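PDB 4DNA: probable glutathione reductase from Sinorhizobium meliloti, which probably catalyses the NADPH-dependent reduction of glutathione disulfide to glutathione, as an FAD-containing homodimer with a redox-active disulfide. Local coordinates for residues D112-P120 against N271-G279; V18-A26 against Y99-A108. All blocks are in the same frame, centred on the assembly; numbering follows the deposited sequence.

Interaction 1 of 2, residues D112-P120 against N271-G279; sequences DTRAELAGP and NGLGLEAAG. With FAD (flavin-adenine dinucleotide), chain C.
The adenine end of the FAD pocket is closed here, where Arg114 and the short strand 115-117 meet the turn of residues 271-279. Arg114 carries its CG anti to the backbone N (chi1 177°) and stays extended as far as NE, which lays the guanidinium beside the adenine, with FAD N6A over one face and offset toward its rim. Two N-H groups of the guanidinium work in its own plane. Arg114 NE gives a nearly straight, salt-bridging bond (172°) to Glu116 OE2 at 3.2 Å, on the anti lone pair of that oxygen, while Arg114 NH2 reaches Gly272 O at 2.9 Å, approaching from well above the plane of the carbonyl. NH1 is salt-bridged to Glu36, an FAD-binding residue. The next residue, Ala115, reads the adenine through its backbone: N donates to FAD N1A at 3.2 Å. Leu273 touches the same base with CD1, 3.3 Å from FAD N6A, and its carbonyl O accepts Leu117 N at 3.2 Å. Beyond that bond Leu117 points into the turn, its CD1 lying 4.0 Å from Leu275 CD2. A leucine in place of Arg114 would probably leave the carboxylates of Glu36 and Glu116 without their shared cation and Gly272 O without its side-chain donor. Since one guanidinium serves Glu116, Glu36 and the carbonyl of Gly272, its charge probably steadies both carboxylates and couples the turn to the adenine site.

Interaction 2 of 2, residues V18-A26 against Y99-A108; sequences VRSGRLAAA and YRKGLANAGA
Leu103 O is gripped by three backbone amides, each bond weak: Ala106 N at 3.0 Å, Gly107 N at 3.1 Å and Ala108 N at 3.4 Å. The longest of these, from Ala108 N, pairs with the bond from Gly107 N to Ala104 O to make the Schellman motif that ends helix 81-106, with Gly107 at positive phi. The motif turns the chain so that Ala108 CB comes to rest on Ala25 CB, 3.6 Å away. The side chain of Leu103 reaches across to helix 15-25: CG is anti to the carbonyl carbon (chi1 -79°), CD2 reaches over the backbone at Arg22, and CD1 meets Val18 CG2. This is the helix that follows the glycine-rich turn of the Rossmann-type FAD-binding fold, and Gly16 binds the cofactor. Helix 81-106 runs beside it in the same direction, the axes of segments 18-25 and 99-106 approaching to 8.6 Å at 27°. Small residues allow this closeness, with Ala106 CB seated 3.7 Å from Arg22 O and near the methyl groups of both Ala25 and Ala26. At the other end Val18 CG1 comes up to the edge of the Tyr99 ring, 3.6 Å from its CD2. The side chain of Arg22 contributes through its aliphatic part, CG lying against Gly102 O at 3.8 Å. No hydrogen bond joins residues 18-26 to residues 99-108.

From the N terminus, strand 6-11 leads into helix 15-25, whose residues 18-26 are the first half of interaction 2. That contact closes at 99-108, after a largely helical excursion of 72 residues, and the chain then runs through edge strand 109-112 into 112-120, where interaction 1 opens. Interaction 1 closes 150 residues later at 271-279, having enclosed the parallel sheet 172-176, 195-199, 227-229 and 259-262, which carries the predicted NAD site. The two loops therefore follow in series, neither nested nor crossing. A salt bridge from Arg100 NH2 to Asp112 OD1 joins them directly. Interaction 2 ties helix to helix; interaction 1 ties the small antiparallel sheet to the returning chain.

Interaction 1 of 2, residues D112-P120 against N271-G279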
loop_
_atom_site.group_PDB
_atom_site.type_symbol
_atom_site.label_atom_id
_atom_site.label_comp_id
_atom_site.label_asym_id
_atom_site.label_seq_id
_atom_site.Cartn_x
_atom_site.Cartn_y
_atom_site.Cartn_z
ATOM N N ASP A 112 4.416 -5.023 39.363
ATOM C CA ASP A 112 3.028 -4.748 38.992
ATOM C C ASP A 112 2.338 -4.025 40.145
ATOM O O ASP A 112 1.915 -4.630 41.136
ATOM C CB ASP A 112 2.290 -6.035 38.608
ATOM C CG ASP A 112 3.127 -6.952 37.728
ATOM O OD1 ASP A 112 2.905 -6.964 36.507
ATOM O OD2 ASP A 112 4.011 -7.659 38.257
ATOM N N THR A 113 2.248 -2.712 39.994
ATOM C CA THR A 113 1.779 -1.815 41.031
ATOM C C THR A 113 1.576 -0.455 40.387
ATOM O O THR A 113 2.222 -0.135 39.392
ATOM C CB THR A 113 2.805 -1.699 42.195
ATOM O OG1 THR A 113 2.437 -0.631 43.074
ATOM C CG2 THR A 113 4.205 -1.435 41.685
ATOM N N ARG A 114 0.659 0.331 40.933
ATOM C CA ARG A 114 0.611 1.752 40.629
ATOM C C ARG A 114 1.763 2.410 41.407
ATOM O O ARG A 114 2.105 1.966 42.515
ATOM C CB ARG A 114 -0.754 2.331 41.022
ATOM C CG ARG A 114 -0.901 3.828 40.821
ATOM C CD ARG A 114 -2.197 4.349 41.417
ATOM N NE ARG A 114 -2.204 5.811 41.463
ATOM C CZ ARG A 114 -2.497 6.599 40.430
ATOM N NH1 ARG A 114 -2.809 6.077 39.248
ATOM N NH2 ARG A 114 -2.472 7.912 40.572
ATOM N N ALA A 115 2.379 3.436 40.816
ATOM C CA ALA A 115 3.436 4.201 41.483
ATOM C C ALA A 115 3.068 5.685 41.595
ATOM O O ALA A 115 2.525 6.279 40.653
ATOM C CB ALA A 115 4.761 4.029 40.759
ATOM N N GLU A 116 3.346 6.271 42.760
ATOM C CA GLU A 116 3.156 7.703 42.968
ATOM C C GLU A 116 4.441 8.356 43.429
ATOM O O GLU A 116 5.429 7.679 43.742
ATOM C CB GLU A 116 2.042 7.973 43.970
ATOM C CG GLU A 116 0.688 8.222 43.333
ATOM C CD GLU A 116 -0.448 8.181 44.341
ATOM O OE1 GLU A 116 -0.347 8.849 45.403
ATOM O OE2 GLU A 116 -1.447 7.473 44.066
ATOM N N LEU A 117 4.417 9.680 43.475
ATOM C CA LEU A 117 5.600 10.446 43.800
ATOM C C LEU A 117 5.589 10.982 45.211
ATOM O O LEU A 117 4.662 11.698 45.607
ATOM C CB LEU A 117 5.767 11.591 42.810
ATOM C CG LEU A 117 6.388 11.168 41.485
ATOM C CD1 LEU A 117 6.067 12.168 40.392
ATOM C CD2 LEU A 117 7.892 11.023 41.651
ATOM N N ALA A 118 6.626 10.603 45.957
ATOM C CA ALA A 118 6.955 11.187 47.257
ATOM C C ALA A 118 7.698 12.523 47.067
ATOM O O ALA A 118 7.081 13.530 46.681
ATOM C CB ALA A 118 7.792 10.212 48.074
ATOM N N GLY A 119 9.012 12.522 47.327
ATOM C CA GLY A 119 9.886 13.674 47.063
ATOM C C GLY A 119 10.085 13.957 45.571
ATOM O O GLY A 119 9.186 13.716 44.754
ATOM N N PRO A 120 11.256 14.510 45.199
ATOM C CA PRO A 120 11.541 14.672 43.772
ATOM C C PRO A 120 12.539 13.628 43.234
ATOM O O PRO A 120 12.882 13.660 42.049
ATOM C CB PRO A 120 12.123 16.096 43.692
ATOM C CG PRO A 120 12.323 16.555 45.119
ATOM C CD PRO A 120 12.138 15.359 46.015
ATOM N N ASN A 271 -4.050 13.208 37.968
ATOM C CA ASN A 271 -4.701 13.333 39.269
ATOM C C ASN A 271 -4.171 12.361 40.308
ATOM O O ASN A 271 -4.032 11.163 40.043
ATOM C CB ASN A 271 -6.218 13.184 39.125
ATOM C CG ASN A 271 -6.873 14.456 38.632
ATOM O OD1 ASN A 271 -6.687 15.532 39.214
ATOM N ND2 ASN A 271 -7.632 14.349 37.551
ATOM N N GLY A 272 -3.871 12.895 41.489
ATOM C CA GLY A 272 -3.337 12.103 42.593
ATOM C C GLY A 272 -2.195 11.209 42.151
ATOM O O GLY A 272 -2.163 10.025 42.485
ATOM N N LEU A 273 -1.277 11.783 41.372
ATOM C CA LEU A 273 -0.047 11.109 40.965
ATOM C C LEU A 273 1.122 11.618 41.805
ATOM O O LEU A 273 2.245 11.127 41.685
ATOM C CB LEU A 273 0.213 11.328 39.471
ATOM C CG LEU A 273 1.475 10.737 38.820
ATOM C CD1 LEU A 273 1.611 9.244 39.059
ATOM C CD2 LEU A 273 1.500 11.029 37.331
ATOM N N GLY A 274 0.843 12.596 42.666
ATOM C CA GLY A 274 1.843 13.147 43.565
ATOM C C GLY A 274 2.705 14.209 42.906
ATOM O O GLY A 274 3.772 14.557 43.423
ATOM N N LEU A 275 2.238 14.734 41.774
ATOM C CA LEU A 275 2.965 15.757 41.009
ATOM C C LEU A 275 3.188 17.027 41.808
ATOM O O LEU A 275 4.289 17.565 41.834
ATOM C CB LEU A 275 2.226 16.109 39.713
ATOM C CG LEU A 275 1.939 15.010 38.695
ATOM C CD1 LEU A 275 1.401 15.650 37.427
ATOM C CD2 LEU A 275 3.187 14.194 38.401
ATOM N N GLU A 276 2.118 17.490 42.443
ATOM C CA GLU A 276 2.093 18.715 43.240
ATOM C C GLU A 276 3.149 18.688 44.345
ATOM O O GLU A 276 3.908 19.632 44.501
ATOM C CB GLU A 276 0.682 18.928 43.806
ATOM C CG GLU A 276 -0.084 17.630 44.136
ATOM C CD GLU A 276 -0.710 16.915 42.922
ATOM O OE1 GLU A 276 -0.937 17.556 41.871
ATOM O OE2 GLU A 276 -0.990 15.693 43.022
ATOM N N ALA A 277 3.213 17.575 45.073
ATOM C CA ALA A 277 4.261 17.340 46.068
ATOM C C ALA A 277 5.655 17.438 45.453
ATOM O O ALA A 277 6.595 17.825 46.126
ATOM C CB ALA A 277 4.071 15.979 46.723
ATOM N N ALA A 278 5.781 17.089 44.175
ATOM C CA ALA A 278 7.073 17.116 43.478
ATOM C C ALA A 278 7.315 18.387 42.636
ATOM O O ALA A 278 8.276 18.452 41.864
ATOM C CB ALA A 278 7.228 15.866 42.620
ATOM N N GLY A 279 6.448 19.388 42.787
ATOM C CA GLY A 279 6.582 20.655 42.061
ATOM C C GLY A 279 6.463 20.596 40.540
ATOM O O GLY A 279 6.779 21.582 39.865
HETATM P PA FAD C . 0.303 4.465 27.325
HETATM O O1A FAD C . -0.996 5.242 27.443
HETATM O O2A FAD C . 0.586 3.529 26.170
HETATM O O5B FAD C . 0.520 3.613 28.668
HETATM C C5B FAD C . 1.045 4.179 29.876
HETATM C C4B FAD C . 0.805 3.138 30.958
HETATM O O4B FAD C . 0.994 3.654 32.275
HETATM C C3B FAD C . -0.624 2.636 30.880
HETATM O O3B FAD C . -0.594 1.217 30.667
HETATM C C2B FAD C . -1.243 3.038 32.205
HETATM O O2B FAD C . -2.181 2.063 32.661
HETATM C C1B FAD C . -0.039 3.155 33.128
HETATM N N9A FAD C . -0.217 4.112 34.245
HETATM C C8A FAD C . -0.971 5.227 34.192
HETATM N N7A FAD C . -0.925 5.930 35.349
HETATM C C5A FAD C . -0.111 5.253 36.167
HETATM C C6A FAD C . 0.362 5.468 37.543
HETATM N N6A FAD C . -0.086 6.563 38.206
HETATM N N1A FAD C . 1.213 4.549 38.072
HETATM C C2A FAD C . 1.614 3.467 37.361
HETATM N N3A FAD C . 1.216 3.213 36.093
HETATM C C4A FAD C . 0.364 4.057 35.448
HETATM N N1 FAD C . -1.547 5.615 17.922
HETATM C C2 FAD C . -1.010 5.355 16.708
HETATM O O2 FAD C . 0.146 5.758 16.454
HETATM N N3 FAD C . -1.689 4.676 15.766
HETATM C C4 FAD C . -2.939 4.209 15.954
HETATM O O4 FAD C . -3.529 3.570 15.049
HETATM C C4X FAD C . -3.596 4.465 17.261
HETATM N N5 FAD C . -4.846 4.028 17.532
HETATM C C5X FAD C . -5.406 4.277 18.746
HETATM C C6 FAD C . -6.696 3.827 19.026
HETATM C C7 FAD C . -7.285 4.086 20.268
HETATM C C7M FAD C . -8.681 3.575 20.522
HETATM C C8 FAD C . -6.525 4.837 21.317
HETATM C C8M FAD C . -7.099 5.133 22.676
HETATM C C9 FAD C . -5.241 5.288 21.040
HETATM C C9A FAD C . -4.657 5.040 19.799
HETATM N N10 FAD C . -3.351 5.501 19.533
HETATM C C10 FAD C . -2.797 5.221 18.261
HETATM C "C1'" FAD C . -2.618 6.256 20.565
HETATM C "C2'" FAD C . -1.577 5.424 21.301
HETATM O "O2'" FAD C . -2.200 4.265 21.861
HETATM C "C3'" FAD C . -0.887 6.262 22.379
HETATM O "O3'" FAD C . -0.467 7.495 21.783
HETATM C "C4'" FAD C . 0.328 5.567 22.996
HETATM O "O4'" FAD C . -0.103 4.416 23.732
HETATM C "C5'" FAD C . 1.082 6.503 23.926
HETATM O "O5'" FAD C . 1.661 5.732 24.976
HETATM P P FAD C . 2.227 6.365 26.352
HETATM O O1P FAD C . 3.717 6.092 26.450
HETATM O O2P FAD C . 1.705 7.771 26.522
HETATM O O3P FAD C . 1.553 5.466 27.499
#

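Interaction 2 of 2, residues V18-A26 against Y99-A108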
loop_
_atom_site.group_PDB
_atom_site.type_symbol
_atom_site.label_atom_id
_atom_site.label_comp_id
_atom_site.label_asym_id
_atom_site.label_seq_id
_atom_site.Cartn_x
_atom_site.Cartn_y
_atom_site.Cartn_z
ATOM N N VAL A 18 8.123 1.563 28.292
ATOM C CA VAL A 18 8.779 0.298 28.007
ATOM C C VAL A 18 10.037 0.529 27.185
ATOM O O VAL A 18 11.104 -0.002 27.505
ATOM C CB VAL A 18 7.833 -0.701 27.308
ATOM C CG1 VAL A 18 8.610 -1.855 26.690
ATOM C CG2 VAL A 18 6.797 -1.217 28.295
ATOM N N ARG A 19 9.913 1.341 26.142
ATOM C CA ARG A 19 11.072 1.710 25.358
ATOM C C ARG A 19 12.139 2.264 26.293
ATOM O O ARG A 19 13.265 1.754 26.329
ATOM C CB ARG A 19 10.706 2.728 24.280
ATOM C CG ARG A 19 11.855 3.087 23.337
ATOM C CD ARG A 19 12.467 1.880 22.624
ATOM N NE ARG A 19 11.470 0.874 22.237
ATOM C CZ ARG A 19 11.082 0.605 20.990
ATOM N NH1 ARG A 19 11.603 1.255 19.958
ATOM N NH2 ARG A 19 10.166 -0.335 20.779
ATOM N N SER A 20 11.749 3.267 27.079
ATOM C CA SER A 20 12.641 3.929 28.006
ATOM C C SER A 20 13.373 2.946 28.896
ATOM O O SER A 20 14.596 2.903 28.892
ATOM C CB SER A 20 11.877 4.947 28.841
ATOM O OG SER A 20 11.448 6.025 28.026
ATOM N N GLY A 21 12.616 2.143 29.636
ATOM C CA GLY A 21 13.187 1.170 30.567
ATOM C C GLY A 21 14.108 0.183 29.874
ATOM O O GLY A 21 15.283 0.065 30.232
ATOM N N ARG A 22 13.574 -0.509 28.865
ATOM C CA ARG A 22 14.326 -1.518 28.133
ATOM C C ARG A 22 15.607 -0.908 27.625
ATOM O O ARG A 22 16.674 -1.446 27.883
ATOM C CB ARG A 22 13.511 -2.101 26.975
ATOM C CG ARG A 22 14.021 -3.438 26.446
ATOM C CD ARG A 22 13.284 -3.880 25.182
ATOM N NE ARG A 22 13.754 -3.154 24.006
ATOM C CZ ARG A 22 13.024 -2.295 23.299
ATOM N NH1 ARG A 22 11.747 -2.061 23.622
ATOM N NH2 ARG A 22 13.569 -1.680 22.247
ATOM N N LEU A 23 15.523 0.224 26.933
ATOM C CA LEU A 23 16.736 0.832 26.397
ATOM C C LEU A 23 17.759 1.078 27.497
ATOM O O LEU A 23 18.892 0.607 27.403
ATOM C CB LEU A 23 16.449 2.131 25.639
ATOM C CG LEU A 23 15.984 2.070 24.178
ATOM C CD1 LEU A 23 15.943 3.475 23.601
ATOM C CD2 LEU A 23 16.871 1.176 23.333
ATOM N N ALA A 24 17.338 1.779 28.550
ATOM C CA ALA A 24 18.229 2.189 29.642
ATOM C C ALA A 24 18.848 1.022 30.409
ATOM O O ALA A 24 20.022 1.078 30.786
ATOM C CB ALA A 24 17.499 3.116 30.599
ATOM N N ALA A 25 18.053 -0.022 30.646
ATOM C CA ALA A 25 18.532 -1.227 31.322
ATOM C C ALA A 25 19.607 -1.899 30.481
ATOM O O ALA A 25 20.643 -2.318 31.003
ATOM C CB ALA A 25 17.383 -2.186 31.583
ATOM N N ALA A 26 19.352 -1.971 29.174
ATOM C CA ALA A 26 20.300 -2.522 28.211
ATOM C C ALA A 26 21.596 -1.698 28.101
ATOM O O ALA A 26 22.453 -1.993 27.263
ATOM C CB ALA A 26 19.639 -2.676 26.846
ATOM N N TYR A 99 6.584 -8.075 25.741
ATOM C CA TYR A 99 7.120 -6.848 26.312
ATOM C C TYR A 99 7.720 -7.093 27.687
ATOM O O TYR A 99 8.798 -6.581 27.991
ATOM C CB TYR A 99 6.046 -5.784 26.405
ATOM C CG TYR A 99 5.761 -5.078 25.107
ATOM C CD1 TYR A 99 5.088 -5.723 24.072
ATOM C CD2 TYR A 99 6.140 -3.750 24.916
ATOM C CE1 TYR A 99 4.807 -5.073 22.881
ATOM C CE2 TYR A 99 5.856 -3.083 23.728
ATOM C CZ TYR A 99 5.188 -3.754 22.718
ATOM O OH TYR A 99 4.904 -3.118 21.537
ATOM N N ARG A 100 7.009 -7.866 28.509
ATOM C CA ARG A 100 7.500 -8.289 29.814
ATOM C C ARG A 100 8.815 -9.039 29.641
ATOM O O ARG A 100 9.799 -8.734 30.325
ATOM C CB ARG A 100 6.489 -9.187 30.531
ATOM C CG ARG A 100 5.187 -8.522 30.958
ATOM C CD ARG A 100 4.367 -9.439 31.865
ATOM N NE ARG A 100 4.908 -9.501 33.234
ATOM C CZ ARG A 100 4.386 -8.869 34.287
ATOM N NH1 ARG A 100 4.943 -8.983 35.491
ATOM N NH2 ARG A 100 3.299 -8.125 34.141
ATOM N N LYS A 101 8.838 -10.004 28.720
ATOM C CA LYS A 101 10.056 -10.773 28.455
ATOM C C LYS A 101 11.202 -9.860 27.988
ATOM O O LYS A 101 12.348 -10.033 28.419
ATOM C CB LYS A 101 9.804 -11.940 27.482
ATOM C CG LYS A 101 11.067 -12.734 27.113
ATOM C CD LYS A 101 10.947 -14.264 27.206
ATOM C CE LYS A 101 9.730 -14.839 26.476
ATOM N NZ LYS A 101 9.498 -14.263 25.115
ATOM N N GLY A 102 10.884 -8.880 27.144
ATOM C CA GLY A 102 11.880 -7.949 26.631
ATOM C C GLY A 102 12.588 -7.182 27.731
ATOM O O GLY A 102 13.810 -7.002 27.689
ATOM N N LEU A 103 11.820 -6.730 28.719
ATOM C CA LEU A 103 12.361 -5.907 29.794
ATOM C C LEU A 103 13.322 -6.724 30.631
ATOM O O LEU A 103 14.481 -6.339 30.804
ATOM C CB LEU A 103 11.247 -5.313 30.655
ATOM C CG LEU A 103 10.565 -4.094 30.017
ATOM C CD1 LEU A 103 9.099 -4.004 30.402
ATOM C CD2 LEU A 103 11.277 -2.794 30.359
ATOM N N ALA A 104 12.829 -7.867 31.108
ATOM C CA ALA A 104 13.597 -8.798 31.912
ATOM C C ALA A 104 14.935 -9.123 31.260
ATOM O O ALA A 104 15.972 -8.989 31.906
ATOM C CB ALA A 104 12.791 -10.057 32.159
ATOM N N ASN A 105 14.908 -9.513 29.983
ATOM C CA ASN A 105 16.130 -9.784 29.198
ATOM C C ASN A 105 17.178 -8.672 29.182
ATOM O O ASN A 105 18.370 -8.950 29.104
ATOM C CB ASN A 105 15.792 -10.127 27.746
ATOM C CG ASN A 105 15.048 -11.434 27.613
ATOM O OD1 ASN A 105 15.254 -12.362 28.395
ATOM N ND2 ASN A 105 14.173 -11.517 26.615
ATOM N N ALA A 106 16.731 -7.420 29.220
ATOM C CA ALA A 106 17.642 -6.277 29.308
ATOM C C ALA A 106 18.149 -6.069 30.739
ATOM O O ALA A 106 19.163 -5.406 30.942
ATOM C CB ALA A 106 16.961 -5.011 28.789
ATOM N N GLY A 107 17.429 -6.619 31.721
ATOM C CA GLY A 107 17.816 -6.527 33.132
ATOM C C GLY A 107 16.952 -5.661 34.038
ATOM O O GLY A 107 17.067 -5.728 35.262
ATOM N N ALA A 108 16.091 -4.842 33.441
ATOM C CA ALA A 108 15.188 -3.975 34.190
ATOM C C ALA A 108 14.292 -4.760 35.156
ATOM O O ALA A 108 13.874 -5.880 34.860
ATOM C CB ALA A 108 14.344 -3.155 33.234
#